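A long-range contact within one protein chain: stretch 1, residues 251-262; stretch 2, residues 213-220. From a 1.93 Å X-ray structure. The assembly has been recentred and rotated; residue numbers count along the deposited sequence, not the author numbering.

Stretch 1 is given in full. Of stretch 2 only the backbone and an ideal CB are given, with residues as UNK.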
# COMPACT_ATOMS: atom_id res chain seq x y z
N ILE B 251 32.99 22.36 -0.36
CA ILE B 251 33.44 22.33 1.06
C ILE B 251 32.95 21.02 1.68
O ILE B 251 33.63 20.47 2.53
CB ILE B 251 32.90 23.52 1.87
CG1 ILE B 251 33.15 24.84 1.14
CG2 ILE B 251 33.50 23.55 3.28
CD1 ILE B 251 34.60 25.17 0.96
N LEU B 252 31.74 20.61 1.33
CA LEU B 252 31.11 19.49 2.07
C LEU B 252 31.79 18.19 1.65
O LEU B 252 31.96 17.33 2.51
CB LEU B 252 29.59 19.49 1.81
CG LEU B 252 28.85 20.67 2.40
CD1 LEU B 252 27.38 20.65 2.00
CD2 LEU B 252 29.01 20.73 3.92
N GLU B 253 32.20 18.10 0.39
CA GLU B 253 32.98 16.97 -0.16
C GLU B 253 34.46 17.00 0.25
O GLU B 253 35.24 16.27 -0.30
CB GLU B 253 32.81 16.96 -1.68
CG GLU B 253 31.37 16.72 -2.06
CD GLU B 253 31.20 16.56 -3.55
OE1 GLU B 253 32.14 16.93 -4.27
OE2 GLU B 253 30.14 16.07 -3.98
N ASN B 254 34.86 17.76 1.24
CA ASN B 254 36.29 17.78 1.65
C ASN B 254 36.41 18.23 3.07
O ASN B 254 37.34 18.97 3.36
CB ASN B 254 37.12 18.76 0.84
CG ASN B 254 37.13 18.44 -0.64
OD1 ASN B 254 37.89 17.60 -1.10
ND2 ASN B 254 36.28 19.12 -1.38
N LEU B 255 35.52 17.79 3.92
CA LEU B 255 35.54 18.15 5.34
C LEU B 255 36.70 17.45 6.03
O LEU B 255 37.01 16.30 5.70
CB LEU B 255 34.23 17.70 5.97
CG LEU B 255 33.01 18.50 5.55
CD1 LEU B 255 31.75 17.80 6.06
CD2 LEU B 255 33.13 19.92 6.11
N LYS B 256 37.31 18.16 6.98
CA LYS B 256 38.40 17.61 7.81
C LYS B 256 38.09 17.98 9.25
O LYS B 256 38.19 19.16 9.61
CB LYS B 256 39.75 18.15 7.32
CG LYS B 256 39.89 18.06 5.80
CD LYS B 256 41.23 18.48 5.13
CE LYS B 256 41.06 18.51 3.63
NZ LYS B 256 42.36 18.51 2.92
N LEU B 257 37.63 17.02 10.02
CA LEU B 257 37.03 17.35 11.34
C LEU B 257 37.93 16.75 12.40
O LEU B 257 38.67 15.84 12.07
CB LEU B 257 35.59 16.83 11.45
CG LEU B 257 34.51 17.53 10.63
CD1 LEU B 257 33.11 17.02 11.00
CD2 LEU B 257 34.51 19.03 10.81
N GLY B 258 37.83 17.26 13.61
CA GLY B 258 38.42 16.62 14.79
C GLY B 258 39.86 17.07 15.02
O GLY B 258 40.43 16.67 16.05
N GLU B 259 40.46 17.87 14.14
CA GLU B 259 41.89 18.22 14.33
C GLU B 259 42.02 19.06 15.60
O GLU B 259 41.48 20.19 15.63
CB GLU B 259 42.48 18.82 13.05
CG GLU B 259 42.58 17.79 11.92
CD GLU B 259 43.49 18.15 10.73
OE1 GLU B 259 44.74 18.07 10.89
OE2 GLU B 259 42.94 18.48 9.64
N GLY B 260 42.65 18.47 16.62
CA GLY B 260 42.98 19.12 17.91
C GLY B 260 41.90 18.91 18.96
O GLY B 260 41.95 19.59 19.99
N VAL B 261 40.90 18.06 18.71
CA VAL B 261 39.97 17.67 19.80
C VAL B 261 40.01 16.15 19.83
O VAL B 261 40.89 15.59 19.21
CB VAL B 261 38.55 18.24 19.63
CG1 VAL B 261 38.53 19.74 19.81
CG2 VAL B 261 37.91 17.86 18.30
N LYS B 262 39.11 15.49 20.54
CA LYS B 262 39.27 14.06 20.85
C LYS B 262 38.82 13.21 19.67
O LYS B 262 39.07 12.00 19.67
CB LYS B 262 38.53 13.78 22.16
CG LYS B 262 39.05 14.57 23.35
CD LYS B 262 40.53 14.31 23.56
CE LYS B 262 41.16 15.06 24.71
NZ LYS B 262 42.63 15.13 24.53
N UNK B 213 30.74 19.30 22.36
CA UNK B 213 31.14 19.40 20.93
C UNK B 213 31.77 20.77 20.67
O UNK B 213 31.36 21.73 21.35
CB UNK B 213 29.94 19.19 20.01
N UNK B 214 32.75 20.84 19.76
CA UNK B 214 33.36 22.12 19.31
C UNK B 214 32.68 22.53 18.00
O UNK B 214 31.80 23.34 18.06
CB UNK B 214 34.87 21.99 19.12
N UNK B 215 33.05 21.93 16.89
CA UNK B 215 32.36 22.12 15.61
C UNK B 215 31.13 21.21 15.55
O UNK B 215 31.11 20.13 16.19
CB UNK B 215 33.30 21.83 14.44
N UNK B 216 30.08 21.74 14.97
CA UNK B 216 28.86 20.99 14.65
C UNK B 216 28.54 21.35 13.21
O UNK B 216 28.12 22.48 12.97
CB UNK B 216 27.70 21.32 15.59
N UNK B 217 28.78 20.46 12.30
CA UNK B 217 28.56 20.73 10.85
C UNK B 217 27.26 20.06 10.46
O UNK B 217 27.22 18.85 10.61
CB UNK B 217 29.71 20.22 9.99
N UNK B 218 26.24 20.85 10.10
CA UNK B 218 24.88 20.33 9.87
C UNK B 218 24.66 20.33 8.37
O UNK B 218 24.91 21.36 7.73
CB UNK B 218 23.81 21.16 10.59
N UNK B 219 24.11 19.27 7.84
CA UNK B 219 23.89 19.14 6.37
C UNK B 219 22.49 18.58 6.11
O UNK B 219 22.12 17.61 6.74
CB UNK B 219 24.95 18.23 5.73
N UNK B 220 21.79 19.15 5.13
CA UNK B 220 20.42 18.79 4.71
C UNK B 220 19.33 19.65 5.34
O UNK B 220 18.15 19.37 5.12
CB UNK B 220 20.15 17.32 5.05

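Position 213 has CA-to-CB pointing away from stretch 1, with nothing of that stretch within 5.5 Å of the ideal CB. The contact sets no preference here; the residue is A213.

At position 214 the bond points toward stretch 1, and the ideal CB lies 4.3 Å from V261 CG1. Beyond that methyl group runs the G258 to V261 type II turn, closed by V261 N to G258 O at 3.0 Å, which leaves the carbonyl of E259 as an acceptor. A valine or leucine could meet V261, but reaching E259 O as well calls for a long side chain with a terminal donor, such as arginine or a fully extended lysine. The residue is R214. With chi1 and chi2 both t and chi3 p, it carries its guanidinium to the turn, where R214 NH2 donates a hydrogen bond to E259 O (3.1 Å, N-H...O angle 137°). V261 CG1 packs over one face of the group, 3.4 Å from R214 NE.

Position 215 again points toward stretch 1, its ideal CB 4.7 Å from L257 CD2. A medium apolar residue would suit that methyl group; a long one could pass it and approach the carbonyl of K256, where a donor would be favoured. The residue is R215. L257 CD2 lies over one face of its guanidinium, 3.1 Å from R215 NH1, a tight approach. K256 O sits at the edge, near the guanidinium plane, 3.5 Å from R215 NH1, a geometry that leaves hydrogen bonding open.

Position 216 points away, as strand alternation predicts, and is unconstrained by stretch 1; it is L216.

The bond at position 217 turns back toward stretch 1. Its ideal CB lies 4.8 Å from L257 CD1 and 5.0 Å from L255 CD1, so two leucines offer methyl groups and no polar partner. Valine, isoleucine or perhaps leucine would fit. The residue is V217, with chi1 t: CG2 meets L257 CD2 at 3.9 Å and CG1 meets L255 CD1 at 4.3 Å, one branch to each leucine.

Position 218 points away and could accept many side chains as far as this contact goes; Q218 bonds elsewhere in the structure.

Position 219 points toward L252, whose CD1 is 5.1 Å from the ideal CB. A modest apolar side chain suits. V219 supplies it, placing CG2 3.9 Å from L252 CD2.

At position 220 phi/psi of 96/10° favours glycine irrespective of stretch 1, which is out of reach. The residue is G220.

Stretch 2 (213-220) ARRLVQVG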
# COMPACT_ATOMS: atom_id res chain seq x y z
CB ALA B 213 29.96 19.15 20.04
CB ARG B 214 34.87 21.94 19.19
CG ARG B 214 35.60 23.17 18.67
CD ARG B 214 37.08 22.86 18.57
NE ARG B 214 37.29 21.87 17.53
CZ ARG B 214 38.38 21.76 16.80
NH1 ARG B 214 39.39 22.59 17.00
NH2 ARG B 214 38.43 20.82 15.87
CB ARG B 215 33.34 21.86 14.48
CG ARG B 215 34.52 22.84 14.50
CD ARG B 215 35.40 22.67 13.28
NE ARG B 215 34.67 22.94 12.06
CZ ARG B 215 35.02 22.49 10.87
NH1 ARG B 215 36.09 21.72 10.70
NH2 ARG B 215 34.29 22.81 9.82
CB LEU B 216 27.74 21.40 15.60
CG LEU B 216 26.32 20.97 15.21
CD1 LEU B 216 26.24 19.49 14.88
CD2 LEU B 216 25.38 21.34 16.36
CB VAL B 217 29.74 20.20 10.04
CG1 VAL B 217 29.57 20.49 8.57
CG2 VAL B 217 31.04 20.75 10.59
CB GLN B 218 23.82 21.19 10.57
CG GLN B 218 24.13 21.42 12.05
CD GLN B 218 22.92 21.89 12.82
OE1 GLN B 218 22.33 22.95 12.54
NE2 GLN B 218 22.50 21.10 13.79
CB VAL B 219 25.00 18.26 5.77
CG1 VAL B 219 24.82 18.03 4.27
CG2 VAL B 219 26.36 18.83 6.07
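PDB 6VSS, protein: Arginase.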